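Local coordinates for putative isomerase (Streptomyces coelicolor A3, PDB 2OQH), which probably dehydrates D-glucarate to 5-dehydro-4-deoxy-D-glucarate, as a TIM-barrel member of the enolase superfamily, at residues P129-I134 with A322-Y327. Numbering follows the deposited sequence.
Sequences PITALI and AIDSMY
Where the barrel sheet closes, strand 127-134 takes the short strand 323-324 as a parallel neighbour, and the two soon part: the CA atoms of P129 and A322 lie 4.4 Å apart, those of L133 and M326 8.1 Å. At the start, I323 N gives a hydrogen bond to P129 O, coming in above the carbonyl plane. Two residues on along the strand, I323 O is gripped twice by T131, through a weak, bent bond from its backbone N and a second from its hydroxyl.

The T131 side chain is worth following outward. CB packs 3.5 Å from I323 O and almost as near D324 OD1. With chi1 at -50°, OG1 stands anti to the carbonyl carbon, beside its own backbone N, so hydroxyl and N-H converge on one acceptor; OG1 to I323 O is 2.9 Å, well out of the carbonyl plane. CG2, anti to the backbone N, runs alongside the D324 carboxylate. An alanine here would remove OG1 and CG2 and would probably leave the weak N-H bond as the one conventional hydrogen bond from this strand to I323 O, loosening the seam.

On the opposite face, I130 and I323 cross obliquely, I130 CG2 lying 4.0 Å from I323 CG1 and 3.8 Å from S325 CB. S325 OG accepts from Y327 N in an ST turn as the chain leaves the sheet, and the M326 selenium swings back to 4.2 Å from L133 CB.

Around this buried junction, R195 and N295 hydrogen-bond to A322 O, from strands 193-197 and 293-296. Strand 166-170 pairs with 127-134 and packs against T131 and D324, while helix 303-315 meets I323 through V313 and helix 147-162 meets A132 through V158.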
loop_
_atom_site.group_PDB
_atom_site.type_symbol
_atom_site.label_atom_id
_atom_site.label_comp_id
_atom_site.label_asym_id
_atom_site.label_seq_id
_atom_site.Cartn_x
_atom_site.Cartn_y
_atom_site.Cartn_z
ATOM N N PRO A 129 -12.117 4.437 2.884
ATOM C CA PRO A 129 -12.677 3.247 2.237
ATOM C C PRO A 129 -11.578 2.308 1.730
ATOM O O PRO A 129 -10.515 2.762 1.286
ATOM C CB PRO A 129 -13.490 3.833 1.084
ATOM C CG PRO A 129 -13.826 5.215 1.548
ATOM C CD PRO A 129 -12.543 5.660 2.184
ATOM N N ILE A 130 -11.821 1.003 1.802
ATOM C CA ILE A 130 -10.836 0.046 1.312
ATOM C C ILE A 130 -11.442 -0.855 0.246
ATOM O O ILE A 130 -12.653 -0.875 0.055
ATOM C CB ILE A 130 -10.235 -0.814 2.451
ATOM C CG1 ILE A 130 -11.319 -1.661 3.117
ATOM C CG2 ILE A 130 -9.561 0.095 3.463
ATOM C CD1 ILE A 130 -10.770 -2.659 4.101
ATOM N N THR A 131 -10.581 -1.595 -0.440
ATOM C CA THR A 131 -10.981 -2.473 -1.533
ATOM C C THR A 131 -10.943 -3.960 -1.195
ATOM O O THR A 131 -10.090 -4.417 -0.433
ATOM C CB THR A 131 -10.054 -2.245 -2.735
ATOM O OG1 THR A 131 -9.971 -0.839 -3.000
ATOM C CG2 THR A 131 -10.569 -2.977 -3.967
ATOM N N ALA A 132 -11.864 -4.712 -1.788
ATOM C CA ALA A 132 -11.936 -6.152 -1.584
ATOM C C ALA A 132 -11.230 -6.850 -2.740
ATOM O O ALA A 132 -11.555 -6.610 -3.900
ATOM C CB ALA A 132 -13.397 -6.597 -1.525
ATOM N N LEU A 133 -10.267 -7.711 -2.431
ATOM C CA LEU A 133 -9.548 -8.429 -3.476
ATOM C C LEU A 133 -10.115 -9.818 -3.702
ATOM O O LEU A 133 -10.327 -10.571 -2.748
ATOM C CB LEU A 133 -8.063 -8.579 -3.121
ATOM C CG LEU A 133 -7.263 -9.510 -4.055
ATOM C CD1 LEU A 133 -7.089 -8.868 -5.433
ATOM C CD2 LEU A 133 -5.902 -9.807 -3.446
ATOM N N ILE A 134 -10.367 -10.163 -4.959
ATOM C CA ILE A 134 -10.852 -11.503 -5.258
ATOM C C ILE A 134 -9.876 -12.169 -6.220
ATOM O O ILE A 134 -9.420 -11.553 -7.188
ATOM C CB ILE A 134 -12.266 -11.501 -5.888
ATOM C CG1 ILE A 134 -12.282 -10.663 -7.162
ATOM C CG2 ILE A 134 -13.280 -10.977 -4.892
ATOM C CD1 ILE A 134 -13.618 -10.741 -7.905
ATOM N N ALA A 322 -11.117 4.362 -2.860
ATOM C CA ALA A 322 -11.063 3.279 -1.891
ATOM C C ALA A 322 -9.679 2.681 -2.102
ATOM O O ALA A 322 -9.389 2.175 -3.177
ATOM C CB ALA A 322 -12.136 2.243 -2.186
ATOM N N ILE A 323 -8.825 2.746 -1.086
ATOM C CA ILE A 323 -7.463 2.227 -1.211
ATOM C C ILE A 323 -7.389 0.713 -1.161
ATOM O O ILE A 323 -8.341 0.052 -0.750
ATOM C CB ILE A 323 -6.545 2.755 -0.083
ATOM C CG1 ILE A 323 -6.992 2.169 1.259
ATOM C CG2 ILE A 323 -6.578 4.281 -0.044
ATOM C CD1 ILE A 323 -6.042 2.463 2.424
ATOM N N ASP A 324 -6.253 0.175 -1.600
ATOM C CA ASP A 324 -6.008 -1.261 -1.555
ATOM C C ASP A 324 -5.528 -1.510 -0.139
ATOM O O ASP A 324 -4.701 -0.763 0.380
ATOM C CB ASP A 324 -4.905 -1.677 -2.534
ATOM C CG ASP A 324 -5.420 -1.881 -3.948
ATOM O OD1 ASP A 324 -6.655 -1.854 -4.147
ATOM O OD2 ASP A 324 -4.585 -2.086 -4.860
ATOM N N SER A 325 -6.051 -2.541 0.504
ATOM C CA SER A 325 -5.635 -2.828 1.866
ATOM C C SER A 325 -5.967 -4.249 2.230
ATOM O O SER A 325 -7.118 -4.665 2.144
ATOM C CB SER A 325 -6.320 -1.883 2.855
ATOM O OG SER A 325 -6.032 -2.263 4.196
HETATM N N MSE A 326 -4.949 -4.999 2.629
HETATM C CA MSE A 326 -5.174 -6.378 3.023
HETATM C C MSE A 326 -5.331 -6.428 4.533
HETATM O O MSE A 326 -5.195 -7.488 5.141
HETATM C CB MSE A 326 -4.013 -7.277 2.580
HETATM C CG MSE A 326 -3.986 -7.579 1.079
HETATM SE SE MSE A 326 -5.760 -7.575 0.251
HETATM C CE MSE A 326 -5.566 -5.928 -0.750
ATOM N N TYR A 327 -5.638 -5.274 5.126
ATOM C CA TYR A 327 -5.808 -5.177 6.573
ATOM C C TYR A 327 -7.004 -5.976 7.089
ATOM O O TYR A 327 -7.040 -6.338 8.268
ATOM C CB TYR A 327 -5.957 -3.715 7.013
ATOM C CG TYR A 327 -6.015 -3.550 8.525
ATOM C CD1 TYR A 327 -4.907 -3.844 9.319
ATOM C CD2 TYR A 327 -7.189 -3.148 9.162
ATOM C CE1 TYR A 327 -4.965 -3.746 10.719
ATOM C CE2 TYR A 327 -7.262 -3.045 10.568
ATOM C CZ TYR A 327 -6.141 -3.349 11.337
ATOM O OH TYR A 327 -6.190 -3.270 12.717
#